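Local atomic coordinates of mannan endo-1,6-alpha-mannosidase (Chaetomium thermophilum, PDB entry 6RY0), a protein that probably acts on alpha-1,6-mannosidic linkages as a family 76 transglycosidase in the transfer of GPI-anchored glycoproteins into the fungal cell wall. Residues Ala272-Tyr277 against Gln281-Arg286; Ala207-Tyr212 against Asn216-Trp221; Arg329-Val334 against Asp343-Val348. All blocks are in the same frame, centred on the assembly; numbering follows the deposited sequence. Where two conformers were deposited one is given.

Contact 1 of 3, residues Ala272-Tyr277 against Gln281-Arg286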
loop_
_atom_site.group_PDB
_atom_site.type_symbol
_atom_site.label_atom_id
_atom_site.label_comp_id
_atom_site.label_asym_id
_atom_site.label_seq_id
_atom_site.Cartn_x
_atom_site.Cartn_y
_atom_site.Cartn_z
ATOM N N ALA A 272 -6.496 12.016 -4.599
ATOM C CA ALA A 272 -7.480 11.725 -5.612
ATOM C C ALA A 272 -8.827 11.369 -4.983
ATOM O O ALA A 272 -9.864 11.819 -5.453
ATOM C CB ALA A 272 -6.986 10.600 -6.517
ATOM N N PHE A 273 -8.829 10.579 -3.896
ATOM C CA PHE A 273 -10.053 10.314 -3.184
ATOM C C PHE A 273 -10.650 11.595 -2.621
ATOM O O PHE A 273 -11.874 11.783 -2.695
ATOM C CB PHE A 273 -9.846 9.243 -2.074
ATOM C CG PHE A 273 -9.882 7.825 -2.602
ATOM C CD1 PHE A 273 -8.733 7.212 -3.095
ATOM C CD2 PHE A 273 -11.047 7.091 -2.590
ATOM C CE1 PHE A 273 -8.785 5.915 -3.591
ATOM C CE2 PHE A 273 -11.102 5.797 -3.097
ATOM C CZ PHE A 273 -9.962 5.210 -3.594
ATOM N N MET A 274 -9.821 12.484 -2.089
ATOM C CA MET A 274 -10.325 13.749 -1.572
ATOM C C MET A 274 -10.898 14.622 -2.682
ATOM O O MET A 274 -11.924 15.284 -2.483
ATOM C CB MET A 274 -9.270 14.544 -0.827
ATOM C CG MET A 274 -8.801 13.901 0.470
ATOM S SD MET A 274 -10.107 13.739 1.714
ATOM C CE MET A 274 -10.267 15.453 2.216
ATOM N N TRP A 275 -10.258 14.676 -3.835
ATOM C CA TRP A 275 -10.789 15.406 -4.979
ATOM C C TRP A 275 -12.146 14.854 -5.390
ATOM O O TRP A 275 -13.093 15.603 -5.624
ATOM C CB TRP A 275 -9.798 15.341 -6.140
ATOM C CG TRP A 275 -10.353 15.684 -7.472
ATOM C CD1 TRP A 275 -10.335 14.872 -8.566
ATOM C CD2 TRP A 275 -10.984 16.915 -7.899
ATOM N NE1 TRP A 275 -10.899 15.512 -9.643
ATOM C CE2 TRP A 275 -11.294 16.766 -9.265
ATOM C CE3 TRP A 275 -11.312 18.126 -7.262
ATOM C CZ2 TRP A 275 -11.944 17.751 -9.985
ATOM C CZ3 TRP A 275 -11.955 19.112 -7.999
ATOM C CH2 TRP A 275 -12.245 18.908 -9.346
ATOM N N ASN A 276 -12.248 13.537 -5.489
ATOM C CA ASN A 276 -13.490 12.907 -5.910
ATOM C C ASN A 276 -14.600 13.197 -4.901
ATOM O O ASN A 276 -15.722 13.499 -5.278
ATOM C CB ASN A 276 -13.238 11.406 -6.077
ATOM C CG ASN A 276 -14.443 10.675 -6.588
ATOM O OD1 ASN A 276 -15.382 10.409 -5.831
ATOM N ND2 ASN A 276 -14.427 10.307 -7.854
ATOM N N TYR A 277 -14.275 13.123 -3.614
ATOM C CA TYR A 277 -15.269 13.315 -2.556
ATOM C C TYR A 277 -15.701 14.775 -2.428
ATOM O O TYR A 277 -16.894 15.069 -2.358
ATOM C CB TYR A 277 -14.681 12.819 -1.246
ATOM C CG TYR A 277 -15.637 12.901 -0.090
ATOM C CD1 TYR A 277 -16.774 12.100 -0.053
ATOM C CD2 TYR A 277 -15.426 13.766 0.967
ATOM C CE1 TYR A 277 -17.637 12.139 0.999
ATOM C CE2 TYR A 277 -16.323 13.804 2.064
ATOM C CZ TYR A 277 -17.412 12.965 2.039
ATOM O OH TYR A 277 -18.332 12.902 3.079
ATOM N N GLN A 281 -11.401 22.388 -5.776
ATOM C CA GLN A 281 -10.267 22.637 -6.659
ATOM C C GLN A 281 -8.921 22.492 -5.974
ATOM O O GLN A 281 -7.946 22.105 -6.607
ATOM C CB GLN A 281 -10.385 24.050 -7.244
ATOM C CG GLN A 281 -9.308 24.425 -8.241
ATOM C CD GLN A 281 -9.338 23.602 -9.488
ATOM O OE1 GLN A 281 -10.406 23.209 -9.978
ATOM N NE2 GLN A 281 -8.156 23.342 -10.034
ATOM N N LYS A 282 -8.838 22.795 -4.688
ATOM C CA LYS A 282 -7.551 22.655 -4.019
ATOM C C LYS A 282 -7.049 21.214 -4.085
ATOM O O LYS A 282 -5.844 20.979 -4.205
ATOM C CB LYS A 282 -7.577 23.179 -2.583
ATOM C CG LYS A 282 -8.142 22.295 -1.534
ATOM C CD LYS A 282 -8.133 22.995 -0.159
ATOM C CE LYS A 282 -8.693 22.080 0.918
ATOM N NZ LYS A 282 -8.864 22.765 2.186
ATOM N N TRP A 283 -7.946 20.252 -4.005
ATOM C CA TRP A 283 -7.556 18.861 -4.116
ATOM C C TRP A 283 -7.179 18.479 -5.529
ATOM O O TRP A 283 -6.279 17.659 -5.706
ATOM C CB TRP A 283 -8.619 17.919 -3.526
ATOM C CG TRP A 283 -8.639 17.979 -2.032
ATOM C CD1 TRP A 283 -9.630 18.478 -1.228
ATOM C CD2 TRP A 283 -7.615 17.523 -1.148
ATOM N NE1 TRP A 283 -9.279 18.382 0.086
ATOM C CE2 TRP A 283 -8.042 17.790 0.167
ATOM C CE3 TRP A 283 -6.381 16.901 -1.344
ATOM C CZ2 TRP A 283 -7.262 17.454 1.279
ATOM C CZ3 TRP A 283 -5.628 16.579 -0.237
ATOM C CH2 TRP A 283 -6.053 16.877 1.046
ATOM N N LYS A 284 -7.847 19.023 -6.533
ATOM C CA LYS A 284 -7.404 18.806 -7.903
ATOM C C LYS A 284 -5.986 19.312 -8.086
ATOM O O LYS A 284 -5.156 18.652 -8.708
ATOM C CB LYS A 284 -8.333 19.466 -8.925
ATOM C CG LYS A 284 -7.963 19.059 -10.348
ATOM C CD LYS A 284 -8.872 19.649 -11.385
ATOM C CE LYS A 284 -8.449 19.260 -12.794
ATOM N NZ LYS A 284 -7.112 19.799 -13.163
ATOM N N ASP A 285 -5.705 20.496 -7.558
ATOM C CA ASP A 285 -4.373 21.074 -7.671
ATOM C C ASP A 285 -3.338 20.199 -7.008
ATOM O O ASP A 285 -2.227 20.022 -7.527
ATOM C CB ASP A 285 -4.311 22.471 -7.036
ATOM C CG ASP A 285 -5.141 23.503 -7.734
ATOM O OD1 ASP A 285 -5.514 23.301 -8.903
ATOM O OD2 ASP A 285 -5.376 24.561 -7.122
ATOM N N ARG A 286 -3.686 19.640 -5.847
ATOM C CA ARG A 286 -2.770 18.764 -5.118
ATOM C C ARG A 286 -2.529 17.463 -5.889
ATOM O O ARG A 286 -1.394 17.004 -5.978
ATOM C CB ARG A 286 -3.298 18.503 -3.701
ATOM C CG ARG A 286 -3.241 19.736 -2.824
ATOM C CD ARG A 286 -4.126 19.644 -1.610
ATOM N NE ARG A 286 -4.156 20.935 -0.950
ATOM C CZ ARG A 286 -4.618 21.146 0.258
ATOM N NH1 ARG A 286 -5.106 20.144 0.978
ATOM N NH2 ARG A 286 -4.595 22.390 0.739
#

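Contact 2 of 3, residues Ala207-Tyr212 against Asn216-Trp221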
loop_
_atom_site.group_PDB
_atom_site.type_symbol
_atom_site.label_atom_id
_atom_site.label_comp_id
_atom_site.label_asym_id
_atom_site.label_seq_id
_atom_site.Cartn_x
_atom_site.Cartn_y
_atom_site.Cartn_z
ATOM N N ALA A 207 -9.334 9.500 3.703
ATOM C CA ALA A 207 -9.924 9.944 2.439
ATOM C C ALA A 207 -10.844 8.861 1.862
ATOM O O ALA A 207 -11.924 9.135 1.354
ATOM C CB ALA A 207 -8.827 10.297 1.483
ATOM N N ARG A 208 -10.384 7.624 1.931
ATOM C CA ARG A 208 -11.139 6.498 1.388
ATOM C C ARG A 208 -12.361 6.184 2.230
ATOM O O ARG A 208 -13.437 5.872 1.695
ATOM C CB ARG A 208 -10.228 5.273 1.253
ATOM C CG ARG A 208 -9.167 5.512 0.196
ATOM C CD ARG A 208 -8.028 4.536 0.257
ATOM N NE ARG A 208 -8.412 3.213 -0.177
ATOM C CZ ARG A 208 -7.576 2.183 -0.165
ATOM N NH1 ARG A 208 -6.318 2.305 0.284
ATOM N NH2 ARG A 208 -7.990 1.001 -0.597
ATOM N N LEU A 209 -12.245 6.280 3.545
ATOM C CA LEU A 209 -13.413 6.083 4.405
ATOM C C LEU A 209 -14.431 7.170 4.177
ATOM O O LEU A 209 -15.638 6.903 4.192
ATOM C CB LEU A 209 -12.990 5.961 5.872
ATOM C CG LEU A 209 -12.371 4.611 6.224
ATOM C CD1 LEU A 209 -11.588 4.684 7.545
ATOM C CD2 LEU A 209 -13.440 3.520 6.289
ATOM N N ALA A 210 -13.979 8.400 3.978
ATOM C CA ALA A 210 -14.911 9.484 3.640
ATOM C C ALA A 210 -15.695 9.163 2.380
ATOM O O ALA A 210 -16.914 9.267 2.346
ATOM C CB ALA A 210 -14.169 10.793 3.457
ATOM N N ARG A 211 -14.986 8.771 1.322
ATOM C CA ARG A 211 -15.688 8.505 0.073
ATOM C C ARG A 211 -16.679 7.337 0.227
ATOM O O ARG A 211 -17.783 7.365 -0.311
ATOM C CB ARG A 211 -14.716 8.245 -1.073
ATOM C CG ARG A 211 -15.432 8.141 -2.413
ATOM C CD ARG A 211 -14.503 7.855 -3.554
ATOM N NE ARG A 211 -15.187 7.817 -4.837
ATOM C CZ ARG A 211 -15.612 6.716 -5.450
ATOM N NH1 ARG A 211 -15.489 5.527 -4.900
ATOM N NH2 ARG A 211 -16.141 6.805 -6.675
ATOM N N TYR A 212 -16.253 6.291 0.911
ATOM C CA TYR A 212 -17.096 5.108 0.984
ATOM C C TYR A 212 -18.341 5.380 1.827
ATOM O O TYR A 212 -19.454 5.029 1.455
ATOM C CB TYR A 212 -16.311 3.928 1.571
ATOM C CG TYR A 212 -17.059 2.614 1.503
ATOM C CD1 TYR A 212 -18.037 2.283 2.422
ATOM C CD2 TYR A 212 -16.790 1.701 0.490
ATOM C CE1 TYR A 212 -18.753 1.107 2.325
ATOM C CE2 TYR A 212 -17.500 0.494 0.395
ATOM C CZ TYR A 212 -18.487 0.213 1.318
ATOM O OH TYR A 212 -19.200 -0.964 1.227
ATOM N N ASN A 216 -18.200 12.970 6.857
ATOM C CA ASN A 216 -17.232 14.046 6.700
ATOM C C ASN A 216 -16.157 14.097 7.766
ATOM O O ASN A 216 -15.140 14.731 7.546
ATOM C CB ASN A 216 -17.926 15.392 6.684
ATOM C CG ASN A 216 -18.690 15.639 5.415
ATOM O OD1 ASN A 216 -18.443 15.036 4.376
ATOM N ND2 ASN A 216 -19.632 16.561 5.484
ATOM N N THR A 217 -16.345 13.440 8.914
ATOM C CA THR A 217 -15.319 13.482 9.931
ATOM C C THR A 217 -14.043 12.790 9.446
ATOM O O THR A 217 -12.947 13.230 9.767
ATOM C CB THR A 217 -15.838 12.928 11.248
ATOM O OG1 THR A 217 -16.880 13.797 11.681
ATOM C CG2 THR A 217 -14.737 12.846 12.301
ATOM N N TYR A 218 -14.200 11.726 8.657
ATOM C CA TYR A 218 -13.033 11.114 8.046
ATOM C C TYR A 218 -12.269 12.132 7.191
ATOM O O TYR A 218 -11.031 12.200 7.207
ATOM C CB TYR A 218 -13.419 9.928 7.166
ATOM C CG TYR A 218 -14.032 8.760 7.870
ATOM C CD1 TYR A 218 -13.322 8.024 8.818
ATOM C CD2 TYR A 218 -15.301 8.314 7.536
ATOM C CE1 TYR A 218 -13.886 6.906 9.407
ATOM C CE2 TYR A 218 -15.870 7.203 8.149
ATOM C CZ TYR A 218 -15.160 6.498 9.064
ATOM O OH TYR A 218 -15.792 5.410 9.636
ATOM N N ALA A 219 -13.001 12.872 6.380
ATOM C CA ALA A 219 -12.407 13.848 5.460
ATOM C C ALA A 219 -11.740 14.980 6.192
ATOM O O ALA A 219 -10.701 15.459 5.762
ATOM C CB ALA A 219 -13.481 14.393 4.540
ATOM N N GLU A 220 -12.345 15.447 7.283
ATOM C CA GLU A 220 -11.737 16.553 8.030
ATOM C C GLU A 220 -10.396 16.128 8.626
ATOM O O GLU A 220 -9.421 16.888 8.592
ATOM C CB GLU A 220 -12.700 17.032 9.118
ATOM C CG GLU A 220 -13.996 17.592 8.654
ATOM C CD GLU A 220 -15.037 17.669 9.769
ATOM O OE1 GLU A 220 -14.711 17.427 10.964
ATOM O OE2 GLU A 220 -16.205 17.970 9.447
ATOM N N TRP A 221 -10.317 14.899 9.136
ATOM C CA TRP A 221 -9.037 14.365 9.595
ATOM C C TRP A 221 -8.033 14.248 8.452
ATOM O O TRP A 221 -6.848 14.560 8.615
ATOM C CB TRP A 221 -9.228 13.022 10.277
ATOM C CG TRP A 221 -9.500 13.076 11.731
ATOM C CD1 TRP A 221 -10.707 12.909 12.369
ATOM C CD2 TRP A 221 -8.525 13.186 12.751
ATOM N NE1 TRP A 221 -10.531 12.910 13.723
ATOM C CE2 TRP A 221 -9.192 13.051 13.990
ATOM C CE3 TRP A 221 -7.153 13.356 12.734
ATOM C CZ2 TRP A 221 -8.516 13.072 15.197
ATOM C CZ3 TRP A 221 -6.490 13.407 13.927
ATOM C CH2 TRP A 221 -7.165 13.267 15.142
#

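Contact 3 of 3, residues Arg329-Val334 against Asp343-Val348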
loop_
_atom_site.group_PDB
_atom_site.type_symbol
_atom_site.label_atom_id
_atom_site.label_comp_id
_atom_site.label_asym_id
_atom_site.label_seq_id
_atom_site.Cartn_x
_atom_site.Cartn_y
_atom_site.Cartn_z
ATOM N N ARG A 329 -0.472 0.020 -8.818
ATOM C CA ARG A 329 -1.876 -0.247 -8.460
ATOM C C ARG A 329 -2.589 1.025 -8.040
ATOM O O ARG A 329 -3.758 1.235 -8.392
ATOM C CB ARG A 329 -1.960 -1.305 -7.330
ATOM C CG ARG A 329 -1.740 -2.700 -7.783
ATOM C CD ARG A 329 -1.470 -3.673 -6.591
ATOM N NE ARG A 329 -2.478 -3.541 -5.614
ATOM C CZ ARG A 329 -2.270 -3.364 -4.317
ATOM N NH1 ARG A 329 -1.068 -3.376 -3.744
ATOM N NH2 ARG A 329 -3.343 -3.144 -3.529
ATOM N N TRP A 330 -1.915 1.847 -7.247
ATOM C CA TRP A 330 -2.520 3.069 -6.731
ATOM C C TRP A 330 -2.706 4.094 -7.845
ATOM O O TRP A 330 -3.767 4.727 -7.941
ATOM C CB TRP A 330 -1.686 3.647 -5.605
ATOM C CG TRP A 330 -1.651 2.818 -4.368
ATOM C CD1 TRP A 330 -2.504 1.839 -3.993
ATOM C CD2 TRP A 330 -0.657 2.907 -3.343
ATOM N NE1 TRP A 330 -2.078 1.295 -2.791
ATOM C CE2 TRP A 330 -0.947 1.947 -2.379
ATOM C CE3 TRP A 330 0.470 3.704 -3.171
ATOM C CZ2 TRP A 330 -0.184 1.780 -1.239
ATOM C CZ3 TRP A 330 1.258 3.517 -2.059
ATOM C CH2 TRP A 330 0.910 2.573 -1.097
ATOM N N MET A 331 -1.700 4.269 -8.698
ATOM C CA MET A 331 -1.846 5.210 -9.816
ATOM C C MET A 331 -2.948 4.780 -10.777
ATOM O O MET A 331 -3.670 5.612 -11.315
ATOM C CB MET A 331 -0.532 5.430 -10.543
ATOM C CG MET A 331 0.481 6.219 -9.707
ATOM S SD MET A 331 2.052 6.538 -10.531
ATOM C CE MET A 331 1.570 7.812 -11.681
ATOM N N ALA A 332 -3.106 3.481 -10.982
ATOM C CA ALA A 332 -4.184 3.000 -11.819
ATOM C C ALA A 332 -5.539 3.413 -11.245
ATOM O O ALA A 332 -6.423 3.903 -11.961
ATOM C CB ALA A 332 -4.079 1.509 -12.036
ATOM N N VAL A 333 -5.732 3.241 -9.939
ATOM C CA VAL A 333 -6.994 3.649 -9.310
ATOM C C VAL A 333 -7.206 5.168 -9.413
ATOM O O VAL A 333 -8.339 5.619 -9.616
ATOM C CB VAL A 333 -7.071 3.143 -7.856
ATOM C CG1 VAL A 333 -8.209 3.809 -7.092
ATOM C CG2 VAL A 333 -7.230 1.650 -7.863
ATOM N N VAL A 334 -6.127 5.959 -9.315
ATOM C CA VAL A 334 -6.234 7.394 -9.480
ATOM C C VAL A 334 -6.911 7.735 -10.812
ATOM O O VAL A 334 -7.686 8.676 -10.887
ATOM C CB VAL A 334 -4.867 8.065 -9.330
ATOM C CG1 VAL A 334 -4.866 9.514 -9.808
ATOM C CG2 VAL A 334 -4.395 7.963 -7.885
ATOM N N ASP A 343 -4.800 10.199 -19.103
ATOM C CA ASP A 343 -3.836 10.205 -20.192
ATOM C C ASP A 343 -2.420 10.548 -19.746
ATOM O O ASP A 343 -1.474 10.265 -20.467
ATOM C CB ASP A 343 -4.277 11.163 -21.301
ATOM C CG ASP A 343 -5.551 10.708 -22.015
ATOM O OD1 ASP A 343 -5.918 9.515 -21.934
ATOM O OD2 ASP A 343 -6.162 11.548 -22.689
ATOM N N ARG A 344 -2.255 11.110 -18.549
ATOM C CA ARG A 344 -0.939 11.317 -17.982
ATOM C C ARG A 344 -0.383 10.023 -17.371
ATOM O O ARG A 344 0.823 9.861 -17.281
ATOM C CB ARG A 344 -0.943 12.394 -16.898
ATOM C CG ARG A 344 -1.363 13.772 -17.406
ATOM C CD ARG A 344 -1.298 14.798 -16.288
ATOM N NE ARG A 344 0.076 15.061 -15.916
ATOM C CZ ARG A 344 0.433 15.831 -14.877
ATOM N NH1 ARG A 344 -0.466 16.288 -14.023
ATOM N NH2 ARG A 344 1.709 16.123 -14.688
ATOM N N ILE A 345 -1.252 9.141 -16.918
ATOM C CA ILE A 345 -0.852 8.006 -16.118
ATOM C C ILE A 345 -0.814 6.705 -16.942
ATOM O O ILE A 345 0.177 5.979 -16.891
ATOM C CB ILE A 345 -1.776 7.832 -14.885
ATOM C CG1 ILE A 345 -1.520 8.999 -13.908
ATOM C CG2 ILE A 345 -1.553 6.463 -14.227
ATOM C CD1 ILE A 345 -2.465 8.995 -12.707
ATOM N N LEU A 346 -1.896 6.352 -17.632
ATOM C CA LEU A 346 -1.958 5.017 -18.228
ATOM C C LEU A 346 -0.831 4.728 -19.206
ATOM O O LEU A 346 -0.291 3.630 -19.173
ATOM C CB LEU A 346 -3.323 4.714 -18.836
ATOM C CG LEU A 346 -4.475 4.681 -17.831
ATOM C CD1 LEU A 346 -5.750 4.234 -18.527
ATOM C CD2 LEU A 346 -4.225 3.789 -16.637
ATOM N N PRO A 347 -0.428 5.674 -20.076
ATOM C CA PRO A 347 0.661 5.336 -21.015
ATOM C C PRO A 347 1.977 5.055 -20.320
ATOM O O PRO A 347 2.780 4.242 -20.801
ATOM C CB PRO A 347 0.733 6.573 -21.917
ATOM C CG PRO A 347 -0.633 7.159 -21.833
ATOM C CD PRO A 347 -1.057 6.958 -20.408
ATOM N N VAL A 348 2.244 5.729 -19.194
ATOM C CA VAL A 348 3.475 5.547 -18.462
ATOM C C VAL A 348 3.443 4.227 -17.660
ATOM O O VAL A 348 4.429 3.496 -17.579
ATOM C CB VAL A 348 3.661 6.803 -17.577
ATOM C CG1 VAL A 348 4.895 6.701 -16.766
ATOM C CG2 VAL A 348 3.642 8.091 -18.446
#

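Contact 1 of 3, residues Ala272-Tyr277 against Gln281-Arg286
Two indole rings, Trp275 and Trp283, carry this contact, each with an aliphatic carbon of the other segment over one face. On Trp283 that atom is Met274 CB, which stands over the middle of the ring, 3.5 Å from the centroid of the five-membered ring; Arg286 NH1 lies over the opposite face, displaced toward the rim. On Trp275, Lys284 CB sits 3.6 Å from the centroid of the six-membered ring and 10° off its normal, while Gln281 N approaches the ring edge at CZ3. Both carbon-to-ring approaches are CH-pi contacts, and they join the arms of an antiparallel helical hairpin whose segment axes make an angle of 153° and come within 8.2 Å of each other. The arms come close near the turn, where Trp275 CA is 3.6 Å from Trp283 CB.

The Met274 chain bends at chi2 and chi3, curling back over the Trp283 ring. SD therefore stands above the six-membered ring at 5.1 Å from its centroid, a distant Met-aromatic contact, and CE comes to 3.7 Å from Trp283 CZ2. Trp275 has CG anti to its backbone nitrogen (chi1 163°), and the ring so placed runs alongside the Lys284 side chain, the two pointing the same way. Trp283 NE1 is hydrogen-bonded to Glu223 OE2 of helix 216-231; from the same helix Phe226 meets the indole edge-to-face. A leucine in place of Trp283 would probably deprive Glu223 of this partner and open a gap beside Met274. At the exposed beginning of the second helix, Gln281 NE2 donates to Asp285 OD1 at 2.9 Å, reaching that oxygen from above the carboxylate plane.

Contact 2 of 3, residues Ala207-Tyr212 against Asn216-Trp221
A tight helical hairpin sets Leu209 and Ala210 of helix 196-213 against Tyr218 and Ala219 of helix 216-231. The side chains meet chiefly through a CH-pi contact: Leu209 CB lies 3.5 Å from the centroid of the Tyr218 ring and 8° off the ring normal, so it sits almost squarely over the centre of one face. Leu209 CD1 extends the cover to the ring margin, 3.7 Å from Tyr218 CE1. With CG anti to its carbonyl carbon (chi1 -65°), Tyr218 turns its ring across the Leu209 side chain and brings CD2 to 3.6 Å from Leu209 O.

The segment axes approach to 7.4 Å at an angle of 155°, in keeping with the antiparallel helix pairs from which the (alpha/alpha)6 barrel of glycoside hydrolase family 76 is built. The small Ala210 and Ala219 are consistent with this close spacing: Ala210 CB is 3.8 Å from Ala219 CB, and Ala210 N is 3.6 Å from Tyr218 CB, so a side chain here rests directly on the facing backbone.

Helix 155-167 packs against the pair. From it, Trp163 meets the Tyr218 ring edge-to-face and Leu156 touches Leu209. The phenol end of Tyr218 is fixed by the same helix, through a hydrogen bond between its OH and Gln160 NE2.

Contact 3 of 3, residues Arg329-Val334 against Asp343-Val348
Apolar contacts hold Ile345 against Met331 and Val334, and every one of them uses a different part of the isoleucine. The branch methyl CG2 lies 4.0 Å from Met331 CB, while CG1 is approached at 4.0 Å by Met331 CE, which the bend at chi3 brings round to the isoleucine. Extended at chi2 (175°), the Ile345 chain carries CD1 to 3.8 Å from Val334 CG1; these two side chains cross at about a right angle.

Contacts with the backbone come next: Ile345 CG2 is 3.7 Å from Met331 O and CD1 is 3.9 Å from it, so both methyls rest beside that carbonyl oxygen.

Within the second helix the hydrogen bonding is disturbed. Pro347 has no N-H to give, and Val348 N makes a weak bond to Ile345 O at 3.1 Å, marking a kink just after the contacting residue.

Leu291 of helix 281-298 touches both Met331 and Ile345, and Ala272 of helix 261-278 touches Val334. Ile345 thus occupies a buried junction between two successive helices, 323-337 and 342-358, paired as in the all-helical (alpha/alpha)6 barrel of this glycosidase family.

Along the chain the contacts follow one another as 2, 1 and 3, each pairing two successive helices, and all lie within the family 76 range. Contacts 1 and 2 have centres about 12 Å apart and touch directly: Asn276 OD1 probably hydrogen-bonds Arg211 NE, at 2.8 Å, and Met274 CE packs on Ala219 O. Contacts 1 and 3, with centres about 16 Å apart, pack together, for instance Phe273 against Val333. Contacts 2 and 3 do not touch; their centres are about 23 Å apart. Helix 261-278 lies between the other two pairs and touches both, consistent with successive helix pairs of the (alpha/alpha)6 barrel, away from the calcium site at Asp73 and His385.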